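Local coordinates for extracellular solute-binding protein, family 3 (Methylophaga aminisulfidivorans MP, PDB 5SV6) that has a periplasmic binding protein-like architecture and is probably linked to the methanol dehydrogenase system, though its exact function is unknown, at residues A71-D76 / P277-V282. Sequence-based numbering, arbitrary orientation.
Sequences AKILAD and PKIKAV
Within 71-76, Ile73 carries the contact with 277-282, its two branches spread over Lys278, Ile279 and Val282. The ethyl arm does the closest work: with CG1 anti to the carbonyl carbon (chi1 -66°) and the arm extended, Ile73 CD1 meets Val282 CG2 at 3.6 Å, the two side chains lying alongside each other and pointing opposite ways. The same methyl rests 3.7 Å from Lys278 O, a carbonyl already taken by Val282 N within its own helix, and 3.9 Å from Lys278 CB. The other branch, Ile73 CG2, faces Ile279 CG1 at 4.0 Å on the more buried side, where Ile279 also packs on Leu70 and on Leu272 of helix 262-274. Leu74 packs on Ala271 of the same helix 262-274. The outer side is looser: Lys278 gives the contact little beyond the base of its side chain, and its extended chain, bent near the end, carries NZ away from helix 66-77. Within 71-76, Lys72 NZ lies 3.1 Å from Asp76 OD1, a salt bridge one turn apart, approaching from above the carboxylate plane. The segment axes run nearly antiparallel (173°) but 10.2 Å apart, a spacing spanned from one side by the Ile73 side chain. This is apolar packing of the C-terminal helix against an early helix that flanks strand 82-87 in the periplasmic binding protein fold.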
ATOM      1  N   ALA A  71      -0.608 -12.218  -9.471  1.00  8.31           N
ATOM      2  CA  ALA A  71      -1.411 -12.299 -10.688  1.00 10.93           C
ATOM      3  C   ALA A  71      -1.152 -13.627 -11.398  1.00 10.27           C
ATOM      4  O   ALA A  71      -2.068 -14.255 -11.934  1.00 10.85           O
ATOM      5  CB  ALA A  71      -1.086 -11.126 -11.614  1.00 10.89           C
ATOM      6  N   LYS A  72       0.109 -14.043 -11.399  1.00 10.67           N
ATOM      7  CA  LYS A  72       0.502 -15.315 -12.006  1.00 11.14           C
ATOM      8  C   LYS A  72      -0.156 -16.493 -11.274  1.00 13.69           C
ATOM      9  O   LYS A  72      -0.740 -17.385 -11.902  1.00 14.38           O
ATOM     10  CB  LYS A  72       2.039 -15.399 -12.059  1.00 14.62           C
ATOM     11  CG  LYS A  72       2.693 -16.750 -12.407  1.00 18.56           C
ATOM     12  CD  LYS A  72       2.008 -17.523 -13.511  1.00 22.92           C
ATOM     13  CE  LYS A  72       1.809 -16.733 -14.786  1.00 23.67           C
ATOM     14  NZ  LYS A  72       0.391 -16.960 -15.230  1.00 21.45           N
ATOM     15  N   ILE A  73      -0.087 -16.482  -9.950  1.00 11.30           N
ATOM     16  CA  ILE A  73      -0.784 -17.476  -9.146  1.00 12.53           C
ATOM     17  C   ILE A  73      -2.284 -17.493  -9.456  1.00 14.05           C
ATOM     18  O   ILE A  73      -2.868 -18.556  -9.682  1.00 13.95           O
ATOM     19  CB  ILE A  73      -0.562 -17.223  -7.643  1.00 11.01           C
ATOM     20  CG1 ILE A  73       0.912 -17.454  -7.290  1.00 13.01           C
ATOM     21  CG2 ILE A  73      -1.460 -18.110  -6.811  1.00 11.94           C
ATOM     22  CD1 ILE A  73       1.265 -17.080  -5.866  1.00 11.64           C
ATOM     23  N   LEU A  74      -2.907 -16.318  -9.482  1.00 12.14           N
ATOM     24  CA  LEU A  74      -4.352 -16.246  -9.733  1.00 12.56           C
ATOM     25  C   LEU A  74      -4.718 -16.802 -11.119  1.00 12.24           C
ATOM     26  O   LEU A  74      -5.687 -17.561 -11.262  1.00 13.27           O
ATOM     27  CB  LEU A  74      -4.856 -14.805  -9.571  1.00 10.41           C
ATOM     28  CG  LEU A  74      -6.349 -14.556  -9.792  1.00 11.80           C
ATOM     29  CD1 LEU A  74      -7.226 -15.414  -8.845  1.00 10.90           C
ATOM     30  CD2 LEU A  74      -6.663 -13.057  -9.634  1.00 11.97           C
ATOM     31  N   ALA A  75      -3.944 -16.439 -12.138  1.00 13.08           N
ATOM     32  CA  ALA A  75      -4.226 -16.916 -13.495  1.00 13.45           C
ATOM     33  C   ALA A  75      -4.006 -18.434 -13.632  1.00 16.59           C
ATOM     34  O   ALA A  75      -4.827 -19.132 -14.240  1.00 13.95           O
ATOM     35  CB  ALA A  75      -3.412 -16.158 -14.521  1.00 13.47           C
ATOM     36  N   ASP A  76      -2.900 -18.927 -13.071  1.00 14.76           N
ATOM     37  CA  ASP A  76      -2.593 -20.363 -13.081  1.00 16.64           C
ATOM     38  C   ASP A  76      -3.715 -21.156 -12.418  1.00 15.88           C
ATOM     39  O   ASP A  76      -4.160 -22.181 -12.932  1.00 16.77           O
ATOM     40  CB  ASP A  76      -1.286 -20.653 -12.338  1.00 15.56           C
ATOM     41  CG  ASP A  76      -0.042 -20.257 -13.133  1.00 18.45           C
ATOM     42  OD1 ASP A  76      -0.158 -19.908 -14.326  1.00 22.81           O
ATOM     43  OD2 ASP A  76       1.065 -20.306 -12.553  1.00 20.74           O
ATOM     44  N   PRO A 277      -2.620 -20.803   0.281  1.00 15.86           N
ATOM     45  CA  PRO A 277      -1.277 -20.966   0.852  1.00 15.27           C
ATOM     46  C   PRO A 277      -0.192 -20.304  -0.002  1.00 14.01           C
ATOM     47  O   PRO A 277       0.701 -19.692   0.570  1.00 13.88           O
ATOM     48  CB  PRO A 277      -1.088 -22.488   0.886  1.00 17.28           C
ATOM     49  CG  PRO A 277      -2.481 -23.033   0.982  1.00 19.14           C
ATOM     50  CD  PRO A 277      -3.319 -22.099   0.140  1.00 17.91           C
ATOM     51  N   LYS A 278      -0.294 -20.399  -1.327  1.00 13.35           N
ATOM     52  CA  LYS A 278       0.695 -19.807  -2.237  1.00 12.28           C
ATOM     53  C   LYS A 278       0.652 -18.286  -2.193  1.00 12.13           C
ATOM     54  O   LYS A 278       1.693 -17.620  -2.247  1.00 10.28           O
ATOM     55  CB  LYS A 278       0.427 -20.234  -3.681  1.00 12.97           C
ATOM     56  CG  LYS A 278       0.504 -21.722  -3.964  1.00 17.60           C
ATOM     57  CD  LYS A 278       0.062 -21.989  -5.413  1.00 20.94           C
ATOM     58  CE  LYS A 278      -0.094 -23.471  -5.699  1.00 24.51           C
ATOM     59  NZ  LYS A 278       1.194 -24.181  -5.571  1.00 24.73           N
ATOM     60  N   ILE A 279      -0.569 -17.755  -2.135  1.00 11.69           N
ATOM     61  CA  ILE A 279      -0.802 -16.314  -2.005  1.00 12.28           C
ATOM     62  C   ILE A 279      -0.194 -15.764  -0.709  1.00 11.39           C
ATOM     63  O   ILE A 279       0.556 -14.778  -0.720  1.00 10.94           O
ATOM     64  CB  ILE A 279      -2.309 -16.014  -2.066  1.00 10.89           C
ATOM     65  CG1 ILE A 279      -2.820 -16.231  -3.495  1.00 11.55           C
ATOM     66  CG2 ILE A 279      -2.606 -14.605  -1.591  1.00 13.40           C
ATOM     67  CD1 ILE A 279      -4.326 -16.189  -3.620  1.00 13.12           C
ATOM     68  N   LYS A 280      -0.512 -16.403   0.408  1.00 10.97           N
ATOM     69  CA  LYS A 280       0.069 -16.008   1.690  1.00 13.35           C
ATOM     70  C   LYS A 280       1.598 -16.133   1.707  1.00 10.49           C
ATOM     71  O   LYS A 280       2.283 -15.340   2.355  1.00 11.39           O
ATOM     72  CB  LYS A 280      -0.544 -16.811   2.841  1.00 13.99           C
ATOM     73  CG  LYS A 280      -2.039 -16.533   3.095  1.00 15.50           C
ATOM     74  CD  LYS A 280      -2.289 -15.057   3.408  1.00 15.48           C
ATOM     75  CE  LYS A 280      -3.666 -14.813   4.013  1.00 17.82           C
ATOM     76  NZ  LYS A 280      -4.801 -15.101   3.096  1.00 17.32           N
ATOM     77  N   ALA A 281       2.135 -17.128   1.010  1.00 11.67           N
ATOM     78  CA  ALA A 281       3.585 -17.325   0.970  1.00 11.38           C
ATOM     79  C   ALA A 281       4.316 -16.177   0.273  1.00  9.30           C
ATOM     80  O   ALA A 281       5.356 -15.726   0.735  1.00  9.78           O
ATOM     81  CB  ALA A 281       3.929 -18.648   0.310  1.00 12.04           C
ATOM     82  N   VAL A 282       3.767 -15.715  -0.839  1.00 10.18           N
ATOM     83  CA  VAL A 282       4.316 -14.559  -1.538  1.00 11.22           C
ATOM     84  C   VAL A 282       4.322 -13.338  -0.625  1.00  9.65           C
ATOM     85  O   VAL A 282       5.322 -12.628  -0.522  1.00  9.04           O
ATOM     86  CB  VAL A 282       3.502 -14.240  -2.816  1.00 11.18           C
ATOM     87  CG1 VAL A 282       3.856 -12.854  -3.363  1.00 10.74           C
ATOM     88  CG2 VAL A 282       3.737 -15.310  -3.868  1.00 13.99           C
TER